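Local coordinates for protein LbaCas13a H328A (C2c2) (Lachnospiraceae bacterium NK4A179, PDB 5WLH) that binds a CRISPR precursor RNA as its guide and, as an RNA-targeting Cas13a nuclease, cleaves RNA with a preference for adenine, at residues R500-V504 with I1123-L1128; V506-A510 with I599-R603; E1117-L1122 with F1262-Y1266. All coordinates share one frame; numbering follows the deposited sequence.

Interaction 1: residues R500-V504 with I1123-L1128; sequences RETAV and INWIYL. With nucleotides of chain B.
Arg500, Ala503 and Val504 meet Ile1123, Asn1124, Tyr1127 and Leu1128 in a partly buried helix-helix crossing beside the bound RNA, where helix 486-517 lies across helix 1106-1145, probably at the meeting of the two HEPN nuclease domains. The short axes approach to 8.6 Å, their directions 130° apart. Bent at its third torsion (63°), the Arg500 chain turns its guanidinium back over Leu1128, whose CD1 covers one face at 3.6 Å from NH1. At its edge NE gives a weak, bent bond to Asn1124 OD1, 3.0 Å long, with the guanidinium and amide planes 64° apart. Two waters extend this grip: one links NH1 to the carbonyl O of Tyr1127, the other accepts from both NH2 and Asn1124 ND2. Arg1131 brings a like charge close to NH1, and Arg500 NH2 comes within 3.9 Å of C5' of nucleotide A28 of chain B, where it would probably add positive charge near the RNA backbone. One turn along, Ala503 CB sits over the centre of the Tyr1127 ring in a CH-pi contact, 3.7 Å from the centroid. The Tyr1127 hydroxyl bonds to Glu1250, and its ring makes a cation-pi contact with Arg1246, which corresponds to the arginine of an R-x4-H HEPN motif. At the far end, Val504 CG2 presses to 3.4 Å from the backbone N of Asn1124.

Interaction 2: residues V506-A510 with I599-R603; sequences VAFAA and IYSMR
Val506 and Ile599 bring their CA atoms to within 6.3 Å of each other, where a mid-helix turn of 486-517 passes residues 599-603, on and after helix 588-602. The contact joins helix 486-517 to the segment carrying Arg603, which corresponds to the arginine of an R-x4-H signature, the hallmark of HEPN ribonucleases, and so probably lies within a HEPN domain. It is apolar packing, with Val506 CG1 also lying 3.6 Å from Ile599 O. Val506 drives its fork into the other segment: with CG1 opposite the backbone N (chi1 173°), that branch lies against Ile599, 3.8 Å from its CG2, while CG2 rests 3.7 Å from Met602 CB. The Val506 and Ile599 side chains lie alongside with reversed directions, a methyl of each reaching the other's backbone carbonyl. On the Ile599 side, CG2 also reaches Ala510 CB at 4.1 Å, and CD1 extends to Ala509, so one isoleucine spans three residues of the neighbouring helix; the two alanines keep that surface low. Replacing Val506 with an alanine would probably leave a gap between the two segments, with Ile599 CG2 and Met602 CB losing their methyl partners. Met602 keeps CG and SD near Val506 CG2; its end then leads off, and the side chain also packs on Trp906 and Val909 of helix 901-911, which supplies Ile908 to Ile599. Arg603 gives the contact little more than its aliphatic base, its guanidinium being held in a salt bridge with Asp526. Arg603 CB stands 4.0 Å from Val506 CG1.

Interaction 3: residues E1117-L1122 with F1262-Y1266; sequences ELQGQL and FLGIY
Two nearly parallel helices, 1106-1145 and the start of 1262-1273, pack here through Leu1118 and Leu1122 on one side and Phe1262, Ile1265 and Tyr1266 on the other. The short axes lie 11.4 Å apart and diverge by 18°, a wide spacing bridged by large side chains. One polar bond spans it: Tyr1266 OH donates to the carbonyl O of Leu1118 at 2.7 Å. The hydroxyl lies in the carbonyl plane, on a lone pair, with a C=O...donor angle of 116°. That oxygen already accepts the helical bond from Leu1122 N, so two donors grip it, and the second ties the end of the ring to the neighbouring backbone in a buried setting. Gln1121 CB borders the same hydroxyl at 3.5 Å, its amide end leading away. Both segments belong to what is probably the second HEPN domain of Cas13a, an all-helical fold, and helices 1239-1250, 1284-1294 and 1357-1368 close in around them: Ile1249 on Leu1122, Leu1288 and Ile1291 on Leu1118. The leucines differ in how they meet the rings. Leu1122, with CG opposite its carbonyl carbon (chi1 -71°), lays CD2 over one face of Tyr1266, 3.9 Å from the centroid and displaced toward the rim, while CG touches CE1 at 3.6 Å. Its other branch, CD1, turns to Ile1265 CG2 and also comes near the edge of the Phe1262 ring. Leu1118 stands over a face of that phenylalanine: its CB makes an off-centre CH-pi contact, 3.8 Å from Phe1262 CE1, and CD1 hangs above the rim. On its remaining branch, Leu1118 CD2 approaches Tyr1266 CZ at 4.1 Å.

How the interactions relate
Helix 486-517 serves interactions 1 and 2, and helix 1106-1145 serves interactions 1 and 3, which makes interaction 1 the one that shares a helix with each of the others. It is also the most polar and the least buried of the three: waters and an arginine beside RNA share the work there, whereas 506-510 with 599-603 is apolar packing and 1117-1122 with 1262-1266 adds a single buried hydroxyl bond to its aromatic packing. Neighbouring contacts join. Ile1123 CD1 meets Ala507 CB at 3.9 Å, and the rings of Trp1125 and Tyr1266 touch between interactions 1 and 3. Phe508 reaches Gly1120 and Gln1119, bridging interactions 2 and 3, whose centres are about 19 Å apart.

Interaction 1: residues R500-V504 with I1123-L1128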
ATOM      1  N   ARG A 500       3.891 -10.657   2.614  1.00 17.03           N
ATOM      2  CA  ARG A 500       4.044  -9.570   3.581  1.00 17.93           C
ATOM      3  C   ARG A 500       2.754  -9.351   4.361  1.00 19.35           C
ATOM      4  O   ARG A 500       2.780  -9.168   5.584  1.00 18.27           O
ATOM      5  CB  ARG A 500       4.481  -8.301   2.850  1.00 19.70           C
ATOM      6  CG  ARG A 500       4.835  -7.136   3.743  1.00 20.33           C
ATOM      7  CD  ARG A 500       5.620  -6.075   2.950  1.00 18.30           C
ATOM      8  NE  ARG A 500       4.788  -5.529   1.880  1.00 20.06           N
ATOM      9  CZ  ARG A 500       4.921  -5.793   0.586  1.00 20.87           C
ATOM     10  NH1 ARG A 500       5.885  -6.598   0.154  1.00 21.68           N
ATOM     11  NH2 ARG A 500       4.081  -5.233  -0.285  1.00 19.07           N
ATOM     12  N   GLU A 501       1.610  -9.410   3.684  1.00 15.66           N
ATOM     13  CA  GLU A 501       0.343  -9.308   4.395  1.00 19.51           C
ATOM     14  C   GLU A 501       0.192 -10.431   5.415  1.00 18.54           C
ATOM     15  O   GLU A 501      -0.270 -10.200   6.541  1.00 19.48           O
ATOM     16  CB  GLU A 501      -0.814  -9.315   3.394  1.00 20.56           C
ATOM     17  CG  GLU A 501      -0.829  -8.068   2.482  1.00 20.27           C
ATOM     18  CD  GLU A 501      -1.273  -8.348   1.035  1.00 23.52           C
ATOM     19  OE1 GLU A 501      -1.686  -9.481   0.732  1.00 22.41           O
ATOM     20  OE2 GLU A 501      -1.204  -7.416   0.197  1.00 23.04           O
ATOM     21  N   THR A 502       0.566 -11.658   5.036  1.00 19.14           N
ATOM     22  CA  THR A 502       0.464 -12.786   5.956  1.00 19.58           C
ATOM     23  C   THR A 502       1.406 -12.618   7.134  1.00 21.03           C
ATOM     24  O   THR A 502       1.067 -12.988   8.264  1.00 20.95           O
ATOM     25  CB  THR A 502       0.758 -14.092   5.200  1.00 23.25           C
ATOM     26  OG1 THR A 502      -0.178 -14.215   4.124  1.00 23.93           O
ATOM     27  CG2 THR A 502       0.626 -15.319   6.116  1.00 27.82           C
ATOM     28  N   ALA A 503       2.580 -12.029   6.896  1.00 20.34           N
ATOM     29  CA  ALA A 503       3.540 -11.841   7.976  1.00 21.06           C
ATOM     30  C   ALA A 503       2.953 -10.965   9.069  1.00 18.67           C
ATOM     31  O   ALA A 503       3.232 -11.165  10.257  1.00 19.60           O
ATOM     32  CB  ALA A 503       4.828 -11.224   7.431  1.00 23.24           C
ATOM     33  N   VAL A 504       2.146  -9.978   8.679  1.00 17.31           N
ATOM     34  CA  VAL A 504       1.514  -9.091   9.645  1.00 17.75           C
ATOM     35  C   VAL A 504       0.569  -9.885  10.533  1.00 17.70           C
ATOM     36  O   VAL A 504       0.573  -9.739  11.759  1.00 19.29           O
ATOM     37  CB  VAL A 504       0.775  -7.961   8.899  1.00 21.21           C
ATOM     38  CG1 VAL A 504      -0.191  -7.212   9.840  1.00 20.61           C
ATOM     39  CG2 VAL A 504       1.785  -7.015   8.240  1.00 22.01           C
ATOM     40  N   ILE A1123       4.251  -3.186  10.846  1.00 19.45           N
ATOM     41  CA  ILE A1123       4.789  -4.530  10.663  1.00 17.43           C
ATOM     42  C   ILE A1123       4.956  -4.848   9.181  1.00 17.41           C
ATOM     43  O   ILE A1123       5.933  -5.483   8.776  1.00 17.00           O
ATOM     44  CB  ILE A1123       3.900  -5.556  11.375  1.00 16.06           C
ATOM     45  CG1 ILE A1123       3.939  -5.294  12.894  1.00 18.39           C
ATOM     46  CG2 ILE A1123       4.483  -6.977  11.160  1.00 15.03           C
ATOM     47  CD1 ILE A1123       2.870  -6.050  13.679  1.00 19.58           C
ATOM     48  N   ASN A1124       4.009  -4.411   8.353  1.00 18.70           N
ATOM     49  CA  ASN A1124       4.168  -4.541   6.907  1.00 19.20           C
ATOM     50  C   ASN A1124       5.498  -3.933   6.457  1.00 18.69           C
ATOM     51  O   ASN A1124       6.276  -4.565   5.736  1.00 17.94           O
ATOM     52  CB  ASN A1124       2.969  -3.874   6.225  1.00 16.57           C
ATOM     53  CG  ASN A1124       2.980  -4.005   4.712  1.00 18.67           C
ATOM     54  OD1 ASN A1124       3.913  -3.571   4.045  1.00 20.40           O
ATOM     55  ND2 ASN A1124       1.891  -4.543   4.157  1.00 21.50           N
ATOM     56  N   TRP A1125       5.788  -2.707   6.905  1.00 16.73           N
ATOM     57  CA  TRP A1125       7.049  -2.062   6.551  1.00 18.00           C
ATOM     58  C   TRP A1125       8.248  -2.861   7.049  1.00 16.60           C
ATOM     59  O   TRP A1125       9.287  -2.911   6.381  1.00 16.73           O
ATOM     60  CB  TRP A1125       7.084  -0.657   7.142  1.00 14.77           C
ATOM     61  CG  TRP A1125       6.329   0.329   6.320  1.00 15.16           C
ATOM     62  CD1 TRP A1125       6.098   0.282   4.967  1.00 16.99           C
ATOM     63  CD2 TRP A1125       5.711   1.531   6.798  1.00 17.47           C
ATOM     64  NE1 TRP A1125       5.378   1.410   4.573  1.00 19.11           N
ATOM     65  CE2 TRP A1125       5.134   2.182   5.683  1.00 18.32           C
ATOM     66  CE3 TRP A1125       5.594   2.115   8.062  1.00 18.22           C
ATOM     67  CZ2 TRP A1125       4.441   3.396   5.798  1.00 17.72           C
ATOM     68  CZ3 TRP A1125       4.934   3.317   8.177  1.00 20.10           C
ATOM     69  CH2 TRP A1125       4.352   3.944   7.048  1.00 17.37           C
ATOM     70  N   ILE A1126       8.138  -3.466   8.234  1.00 18.31           N
ATOM     71  CA  ILE A1126       9.243  -4.308   8.705  1.00 20.76           C
ATOM     72  C   ILE A1126       9.568  -5.371   7.670  1.00 18.10           C
ATOM     73  O   ILE A1126      10.735  -5.609   7.337  1.00 17.17           O
ATOM     74  CB  ILE A1126       8.911  -4.955  10.060  1.00 20.30           C
ATOM     75  CG1 ILE A1126       9.018  -3.916  11.170  1.00 18.26           C
ATOM     76  CG2 ILE A1126       9.861  -6.169  10.303  1.00 21.14           C
ATOM     77  CD1 ILE A1126       8.394  -4.354  12.483  1.00 23.86           C
ATOM     78  N   TYR A1127       8.535  -6.046   7.165  1.00 15.66           N
ATOM     79  CA  TYR A1127       8.771  -7.148   6.238  1.00 16.59           C
ATOM     80  C   TYR A1127       9.100  -6.654   4.845  1.00 16.72           C
ATOM     81  O   TYR A1127       9.771  -7.368   4.094  1.00 17.48           O
ATOM     82  CB  TYR A1127       7.575  -8.110   6.281  1.00 15.21           C
ATOM     83  CG  TYR A1127       7.714  -8.944   7.538  1.00 16.32           C
ATOM     84  CD1 TYR A1127       8.541 -10.070   7.554  1.00 23.78           C
ATOM     85  CD2 TYR A1127       7.116  -8.548   8.731  1.00 19.29           C
ATOM     86  CE1 TYR A1127       8.727 -10.805   8.714  1.00 26.23           C
ATOM     87  CE2 TYR A1127       7.284  -9.293   9.897  1.00 21.75           C
ATOM     88  CZ  TYR A1127       8.087 -10.412   9.887  1.00 28.16           C
ATOM     89  OH  TYR A1127       8.264 -11.138  11.048  1.00 27.89           O
ATOM     90  N   LEU A1128       8.701  -5.423   4.510  1.00 17.09           N
ATOM     91  CA  LEU A1128       9.243  -4.775   3.324  1.00 15.77           C
ATOM     92  C   LEU A1128      10.749  -4.601   3.462  1.00 17.12           C
ATOM     93  O   LEU A1128      11.513  -4.982   2.573  1.00 17.00           O
ATOM     94  CB  LEU A1128       8.568  -3.417   3.110  1.00 17.16           C
ATOM     95  CG  LEU A1128       8.663  -2.801   1.712  1.00 20.97           C
ATOM     96  CD1 LEU A1128       7.897  -3.681   0.703  1.00 18.70           C
ATOM     97  CD2 LEU A1128       8.072  -1.371   1.742  1.00 19.15           C
TER
ATOM     98  P     A B  28       6.806  -3.635  -3.984  1.00 22.43           P
ATOM     99  OP1   A B  28       8.185  -4.064  -3.668  1.00 30.57           O
ATOM    100  OP2   A B  28       5.780  -4.609  -4.407  1.00 27.04           O
ATOM    101  O5'   A B  28       6.254  -2.926  -2.680  1.00 21.40           O
ATOM    102  C5'   A B  28       5.011  -2.268  -2.710  1.00 21.79           C
ATOM    103  C4'   A B  28       5.160  -0.838  -2.278  1.00 19.91           C
ATOM    104  O4'   A B  28       5.762  -0.036  -3.333  1.00 18.47           O
ATOM    105  C3'   A B  28       3.866  -0.114  -1.984  1.00 20.91           C
ATOM    106  O3'   A B  28       3.317  -0.459  -0.736  1.00 21.27           O
ATOM    107  C2'   A B  28       4.303   1.330  -2.063  1.00 20.21           C
ATOM    108  O2'   A B  28       5.074   1.637  -0.914  1.00 21.99           O
ATOM    109  C1'   A B  28       5.246   1.273  -3.271  1.00 17.04           C
ATOM    110  N9    A B  28       4.513   1.546  -4.516  1.00 18.68           N
ATOM    111  C8    A B  28       4.070   0.665  -5.471  1.00 18.54           C
ATOM    112  N7    A B  28       3.407   1.267  -6.454  1.00 16.79           N
ATOM    113  C5    A B  28       3.440   2.614  -6.106  1.00 18.56           C
ATOM    114  C6    A B  28       2.943   3.770  -6.735  1.00 19.75           C
ATOM    115  N6    A B  28       2.285   3.764  -7.911  1.00 21.20           N
ATOM    116  N1    A B  28       3.134   4.951  -6.117  1.00 20.84           N
ATOM    117  C2    A B  28       3.810   4.961  -4.957  1.00 20.82           C
ATOM    118  N3    A B  28       4.339   3.952  -4.275  1.00 18.74           N
ATOM    119  C4    A B  28       4.112   2.786  -4.914  1.00 17.98           C
TER
HETATM  120  O   HOH W   1       8.223  -7.846   1.585  1.00 19.75           O
HETATM  121  O   HOH W   2       1.832  -4.096   1.101  1.00 20.57           O
HETATM  122  O   HOH W   3       5.570 -12.527  10.646  1.00 27.44           O

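Interaction 2: residues V506-A510 with I599-R603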
ATOM      1  N   VAL A 506       0.578 -13.170  11.122  1.00 16.28           N
ATOM      2  CA  VAL A 506       1.364 -14.032  12.012  1.00 16.74           C
ATOM      3  C   VAL A 506       1.726 -13.279  13.287  1.00 22.32           C
ATOM      4  O   VAL A 506       1.535 -13.782  14.402  1.00 21.48           O
ATOM      5  CB  VAL A 506       2.620 -14.565  11.298  1.00 17.98           C
ATOM      6  CG1 VAL A 506       3.545 -15.335  12.290  1.00 21.91           C
ATOM      7  CG2 VAL A 506       2.227 -15.468  10.163  1.00 20.27           C
ATOM      8  N   ALA A 507       2.216 -12.042  13.142  1.00 17.93           N
ATOM      9  CA  ALA A 507       2.560 -11.235  14.310  1.00 22.70           C
ATOM     10  C   ALA A 507       1.345 -10.997  15.205  1.00 22.45           C
ATOM     11  O   ALA A 507       1.449 -11.102  16.431  1.00 22.18           O
ATOM     12  CB  ALA A 507       3.166  -9.896  13.874  1.00 20.76           C
ATOM     13  N   PHE A 508       0.183 -10.663  14.613  1.00 19.42           N
ATOM     14  CA  PHE A 508      -0.997 -10.400  15.427  1.00 18.67           C
ATOM     15  C   PHE A 508      -1.504 -11.669  16.096  1.00 22.02           C
ATOM     16  O   PHE A 508      -2.000 -11.622  17.226  1.00 21.27           O
ATOM     17  CB  PHE A 508      -2.119  -9.773  14.591  1.00 18.48           C
ATOM     18  CG  PHE A 508      -2.000  -8.273  14.464  1.00 23.08           C
ATOM     19  CD1 PHE A 508      -2.281  -7.447  15.548  1.00 24.94           C
ATOM     20  CD2 PHE A 508      -1.592  -7.691  13.272  1.00 26.89           C
ATOM     21  CE1 PHE A 508      -2.165  -6.061  15.442  1.00 24.43           C
ATOM     22  CE2 PHE A 508      -1.468  -6.297  13.155  1.00 23.10           C
ATOM     23  CZ  PHE A 508      -1.754  -5.488  14.233  1.00 24.47           C
ATOM     24  N   ALA A 509      -1.432 -12.800  15.400  1.00 19.56           N
ATOM     25  CA  ALA A 509      -1.873 -14.044  16.011  1.00 20.00           C
ATOM     26  C   ALA A 509      -1.017 -14.358  17.225  1.00 21.57           C
ATOM     27  O   ALA A 509      -1.535 -14.756  18.277  1.00 21.26           O
ATOM     28  CB  ALA A 509      -1.802 -15.188  14.996  1.00 23.44           C
ATOM     29  N   ALA A 510       0.298 -14.166  17.095  1.00 22.60           N
ATOM     30  CA  ALA A 510       1.202 -14.381  18.223  1.00 21.20           C
ATOM     31  C   ALA A 510       0.877 -13.432  19.366  1.00 22.20           C
ATOM     32  O   ALA A 510       0.815 -13.837  20.534  1.00 21.60           O
ATOM     33  CB  ALA A 510       2.652 -14.210  17.762  1.00 17.96           C
ATOM     34  N   ILE A 599       2.151 -21.145  14.916  1.00 21.72           N
ATOM     35  CA  ILE A 599       2.230 -19.760  14.461  1.00 22.50           C
ATOM     36  C   ILE A 599       3.649 -19.443  14.030  1.00 19.86           C
ATOM     37  O   ILE A 599       3.875 -18.865  12.962  1.00 19.47           O
ATOM     38  CB  ILE A 599       1.749 -18.798  15.561  1.00 20.89           C
ATOM     39  CG1 ILE A 599       0.269 -19.021  15.850  1.00 20.46           C
ATOM     40  CG2 ILE A 599       1.997 -17.305  15.174  1.00 22.98           C
ATOM     41  CD1 ILE A 599      -0.190 -18.335  17.133  1.00 20.94           C
ATOM     42  N   TYR A 600       4.626 -19.830  14.863  1.00 21.45           N
ATOM     43  CA  TYR A 600       6.022 -19.579  14.542  1.00 21.16           C
ATOM     44  C   TYR A 600       6.396 -20.191  13.198  1.00 22.14           C
ATOM     45  O   TYR A 600       7.179 -19.608  12.447  1.00 23.46           O
ATOM     46  CB  TYR A 600       6.934 -20.129  15.642  1.00 20.34           C
ATOM     47  CG  TYR A 600       8.382 -19.966  15.280  1.00 21.82           C
ATOM     48  CD1 TYR A 600       8.992 -18.723  15.355  1.00 23.17           C
ATOM     49  CD2 TYR A 600       9.124 -21.046  14.809  1.00 25.90           C
ATOM     50  CE1 TYR A 600      10.308 -18.555  14.988  1.00 23.31           C
ATOM     51  CE2 TYR A 600      10.439 -20.898  14.452  1.00 24.37           C
ATOM     52  CZ  TYR A 600      11.025 -19.654  14.536  1.00 27.92           C
ATOM     53  OH  TYR A 600      12.322 -19.516  14.161  1.00 26.86           O
ATOM     54  N   SER A 601       5.853 -21.368  12.881  1.00 20.86           N
ATOM     55  CA  SER A 601       6.233 -22.035  11.646  1.00 21.07           C
ATOM     56  C   SER A 601       5.811 -21.243  10.421  1.00 21.23           C
ATOM     57  O   SER A 601       6.357 -21.466   9.342  1.00 21.40           O
ATOM     58  CB  SER A 601       5.650 -23.447  11.581  1.00 27.70           C
ATOM     59  OG  SER A 601       4.258 -23.439  11.377  1.00 29.05           O
ATOM     60  N   MET A 602       4.877 -20.309  10.575  1.00 19.55           N
ATOM     61  CA  MET A 602       4.494 -19.454   9.469  1.00 22.46           C
ATOM     62  C   MET A 602       5.349 -18.197   9.380  1.00 21.43           C
ATOM     63  O   MET A 602       5.312 -17.512   8.354  1.00 21.87           O
ATOM     64  CB  MET A 602       3.014 -19.062   9.588  1.00 21.38           C
ATOM     65  CG  MET A 602       2.367 -18.785   8.240  1.00 34.26           C
ATOM     66  SD  MET A 602       0.574 -18.727   8.349  1.00 39.51           S
ATOM     67  CE  MET A 602       0.177 -19.188   6.670  1.00 38.52           C
ATOM     68  N   ARG A 603       6.102 -17.871  10.420  1.00 21.71           N
ATOM     69  CA  ARG A 603       6.942 -16.681  10.348  1.00 20.86           C
ATOM     70  C   ARG A 603       8.141 -16.954   9.459  1.00 21.22           C
ATOM     71  O   ARG A 603       8.808 -17.986   9.599  1.00 23.06           O
ATOM     72  CB  ARG A 603       7.402 -16.242  11.737  1.00 22.76           C
ATOM     73  CG  ARG A 603       7.931 -14.806  11.740  1.00 26.36           C
ATOM     74  CD  ARG A 603       7.803 -14.202  13.124  1.00 30.61           C
ATOM     75  NE  ARG A 603       8.933 -14.626  13.928  1.00 26.71           N
ATOM     76  CZ  ARG A 603       9.115 -14.291  15.205  1.00 26.16           C
ATOM     77  NH1 ARG A 603      10.184 -14.724  15.850  1.00 27.34           N
ATOM     78  NH2 ARG A 603       8.238 -13.526  15.829  1.00 25.07           N
TER

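Interaction 3: residues E1117-L1122 with F1262-Y1266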
ATOM      1  N   GLU A1117      -4.587  -1.106  12.501  1.00 18.32           N
ATOM      2  CA  GLU A1117      -4.153  -0.741  11.152  1.00 18.69           C
ATOM      3  C   GLU A1117      -2.852   0.050  11.181  1.00 19.74           C
ATOM      4  O   GLU A1117      -1.991  -0.123  10.305  1.00 19.74           O
ATOM      5  CB  GLU A1117      -5.226   0.058  10.423  1.00 21.02           C
ATOM      6  CG  GLU A1117      -6.450  -0.750  10.094  1.00 23.13           C
ATOM      7  CD  GLU A1117      -7.597   0.106   9.609  1.00 29.72           C
ATOM      8  OE1 GLU A1117      -7.366   1.289   9.270  1.00 29.94           O
ATOM      9  OE2 GLU A1117      -8.733  -0.411   9.558  1.00 32.84           O
ATOM     10  N   LEU A1118      -2.693   0.947  12.158  1.00 17.87           N
ATOM     11  CA  LEU A1118      -1.413   1.638  12.278  1.00 17.28           C
ATOM     12  C   LEU A1118      -0.294   0.668  12.605  1.00 17.24           C
ATOM     13  O   LEU A1118       0.810   0.769  12.051  1.00 18.77           O
ATOM     14  CB  LEU A1118      -1.489   2.716  13.358  1.00 20.55           C
ATOM     15  CG  LEU A1118      -2.472   3.832  13.016  1.00 23.27           C
ATOM     16  CD1 LEU A1118      -2.671   4.700  14.248  1.00 25.62           C
ATOM     17  CD2 LEU A1118      -1.961   4.653  11.842  1.00 25.24           C
ATOM     18  N   GLN A1119      -0.562  -0.283  13.507  1.00 16.79           N
ATOM     19  CA  GLN A1119       0.473  -1.229  13.906  1.00 18.24           C
ATOM     20  C   GLN A1119       0.735  -2.213  12.780  1.00 20.99           C
ATOM     21  O   GLN A1119       1.881  -2.582  12.518  1.00 18.94           O
ATOM     22  CB  GLN A1119       0.026  -1.980  15.163  1.00 17.79           C
ATOM     23  CG  GLN A1119       0.910  -3.159  15.558  1.00 19.90           C
ATOM     24  CD  GLN A1119       2.222  -2.737  16.172  1.00 25.60           C
ATOM     25  OE1 GLN A1119       2.638  -1.586  16.064  1.00 27.06           O
ATOM     26  NE2 GLN A1119       2.896  -3.681  16.815  1.00 21.11           N
ATOM     27  N   GLY A1120      -0.329  -2.631  12.105  1.00 19.47           N
ATOM     28  CA  GLY A1120      -0.171  -3.546  10.987  1.00 17.26           C
ATOM     29  C   GLY A1120       0.642  -2.942   9.860  1.00 18.69           C
ATOM     30  O   GLY A1120       1.445  -3.624   9.235  1.00 18.32           O
ATOM     31  N   GLN A1121       0.464  -1.645   9.594  1.00 14.87           N
ATOM     32  CA  GLN A1121       1.275  -1.042   8.544  1.00 15.78           C
ATOM     33  C   GLN A1121       2.741  -0.992   8.958  1.00 16.74           C
ATOM     34  O   GLN A1121       3.637  -1.186   8.136  1.00 16.51           O
ATOM     35  CB  GLN A1121       0.752   0.365   8.220  1.00 15.84           C
ATOM     36  CG  GLN A1121       1.592   1.111   7.171  1.00 16.20           C
ATOM     37  CD  GLN A1121       1.606   0.398   5.828  1.00 19.87           C
ATOM     38  OE1 GLN A1121       0.561   0.230   5.188  1.00 20.37           O
ATOM     39  NE2 GLN A1121       2.796  -0.031   5.394  1.00 19.22           N
ATOM     40  N   LEU A1122       3.000  -0.720  10.236  1.00 16.41           N
ATOM     41  CA  LEU A1122       4.372  -0.753  10.725  1.00 17.50           C
ATOM     42  C   LEU A1122       4.992  -2.131  10.529  1.00 20.18           C
ATOM     43  O   LEU A1122       6.125  -2.245  10.072  1.00 19.12           O
ATOM     44  CB  LEU A1122       4.412  -0.360  12.195  1.00 17.79           C
ATOM     45  CG  LEU A1122       4.123   1.133  12.428  1.00 16.95           C
ATOM     46  CD1 LEU A1122       3.916   1.396  13.905  1.00 20.81           C
ATOM     47  CD2 LEU A1122       5.231   2.046  11.856  1.00 19.16           C
ATOM     48  N   PHE A1262       2.473   6.576  18.546  1.00 22.75           N
ATOM     49  CA  PHE A1262       2.375   6.192  17.147  1.00 24.67           C
ATOM     50  C   PHE A1262       3.046   7.227  16.251  1.00 22.86           C
ATOM     51  O   PHE A1262       3.790   6.880  15.338  1.00 20.19           O
ATOM     52  CB  PHE A1262       0.907   5.982  16.772  1.00 21.69           C
ATOM     53  CG  PHE A1262       0.434   4.573  17.030  1.00 25.58           C
ATOM     54  CD1 PHE A1262       0.977   3.510  16.315  1.00 31.37           C
ATOM     55  CD2 PHE A1262      -0.523   4.306  17.995  1.00 27.11           C
ATOM     56  CE1 PHE A1262       0.557   2.201  16.538  1.00 31.26           C
ATOM     57  CE2 PHE A1262      -0.953   2.991  18.232  1.00 29.07           C
ATOM     58  CZ  PHE A1262      -0.415   1.940  17.499  1.00 29.65           C
ATOM     59  N   LEU A1263       2.801   8.518  16.499  1.00 21.92           N
ATOM     60  CA  LEU A1263       3.472   9.533  15.694  1.00 19.85           C
ATOM     61  C   LEU A1263       4.979   9.448  15.834  1.00 21.08           C
ATOM     62  O   LEU A1263       5.711   9.670  14.867  1.00 24.25           O
ATOM     63  CB  LEU A1263       3.000  10.933  16.085  1.00 19.99           C
ATOM     64  CG  LEU A1263       1.682  11.337  15.436  1.00 24.78           C
ATOM     65  CD1 LEU A1263       1.281  12.674  16.018  1.00 24.70           C
ATOM     66  CD2 LEU A1263       1.814  11.452  13.915  1.00 25.63           C
ATOM     67  N   GLY A1264       5.463   9.145  17.039  1.00 21.84           N
ATOM     68  CA  GLY A1264       6.899   9.048  17.230  1.00 21.87           C
ATOM     69  C   GLY A1264       7.496   7.847  16.521  1.00 18.60           C
ATOM     70  O   GLY A1264       8.623   7.907  16.024  1.00 22.63           O
ATOM     71  N   ILE A1265       6.762   6.738  16.492  1.00 19.69           N
ATOM     72  CA  ILE A1265       7.246   5.555  15.785  1.00 17.99           C
ATOM     73  C   ILE A1265       7.230   5.804  14.286  1.00 16.57           C
ATOM     74  O   ILE A1265       8.222   5.550  13.592  1.00 21.04           O
ATOM     75  CB  ILE A1265       6.411   4.326  16.163  1.00 18.40           C
ATOM     76  CG1 ILE A1265       6.625   3.962  17.636  1.00 25.00           C
ATOM     77  CG2 ILE A1265       6.808   3.113  15.274  1.00 17.83           C
ATOM     78  CD1 ILE A1265       5.436   3.219  18.260  1.00 28.83           C
ATOM     79  N   TYR A1266       6.108   6.323  13.769  1.00 19.90           N
ATOM     80  CA  TYR A1266       6.054   6.681  12.357  1.00 18.89           C
ATOM     81  C   TYR A1266       7.135   7.702  12.025  1.00 19.89           C
ATOM     82  O   TYR A1266       7.752   7.644  10.953  1.00 18.26           O
ATOM     83  CB  TYR A1266       4.660   7.213  12.007  1.00 17.54           C
ATOM     84  CG  TYR A1266       3.704   6.108  11.623  1.00 18.09           C
ATOM     85  CD1 TYR A1266       3.166   5.263  12.587  1.00 19.43           C
ATOM     86  CD2 TYR A1266       3.377   5.887  10.282  1.00 21.87           C
ATOM     87  CE1 TYR A1266       2.301   4.220  12.226  1.00 16.81           C
ATOM     88  CE2 TYR A1266       2.522   4.859   9.913  1.00 16.89           C
ATOM     89  CZ  TYR A1266       2.012   4.022  10.881  1.00 18.31           C
ATOM     90  OH  TYR A1266       1.175   2.994  10.513  1.00 19.63           O
TER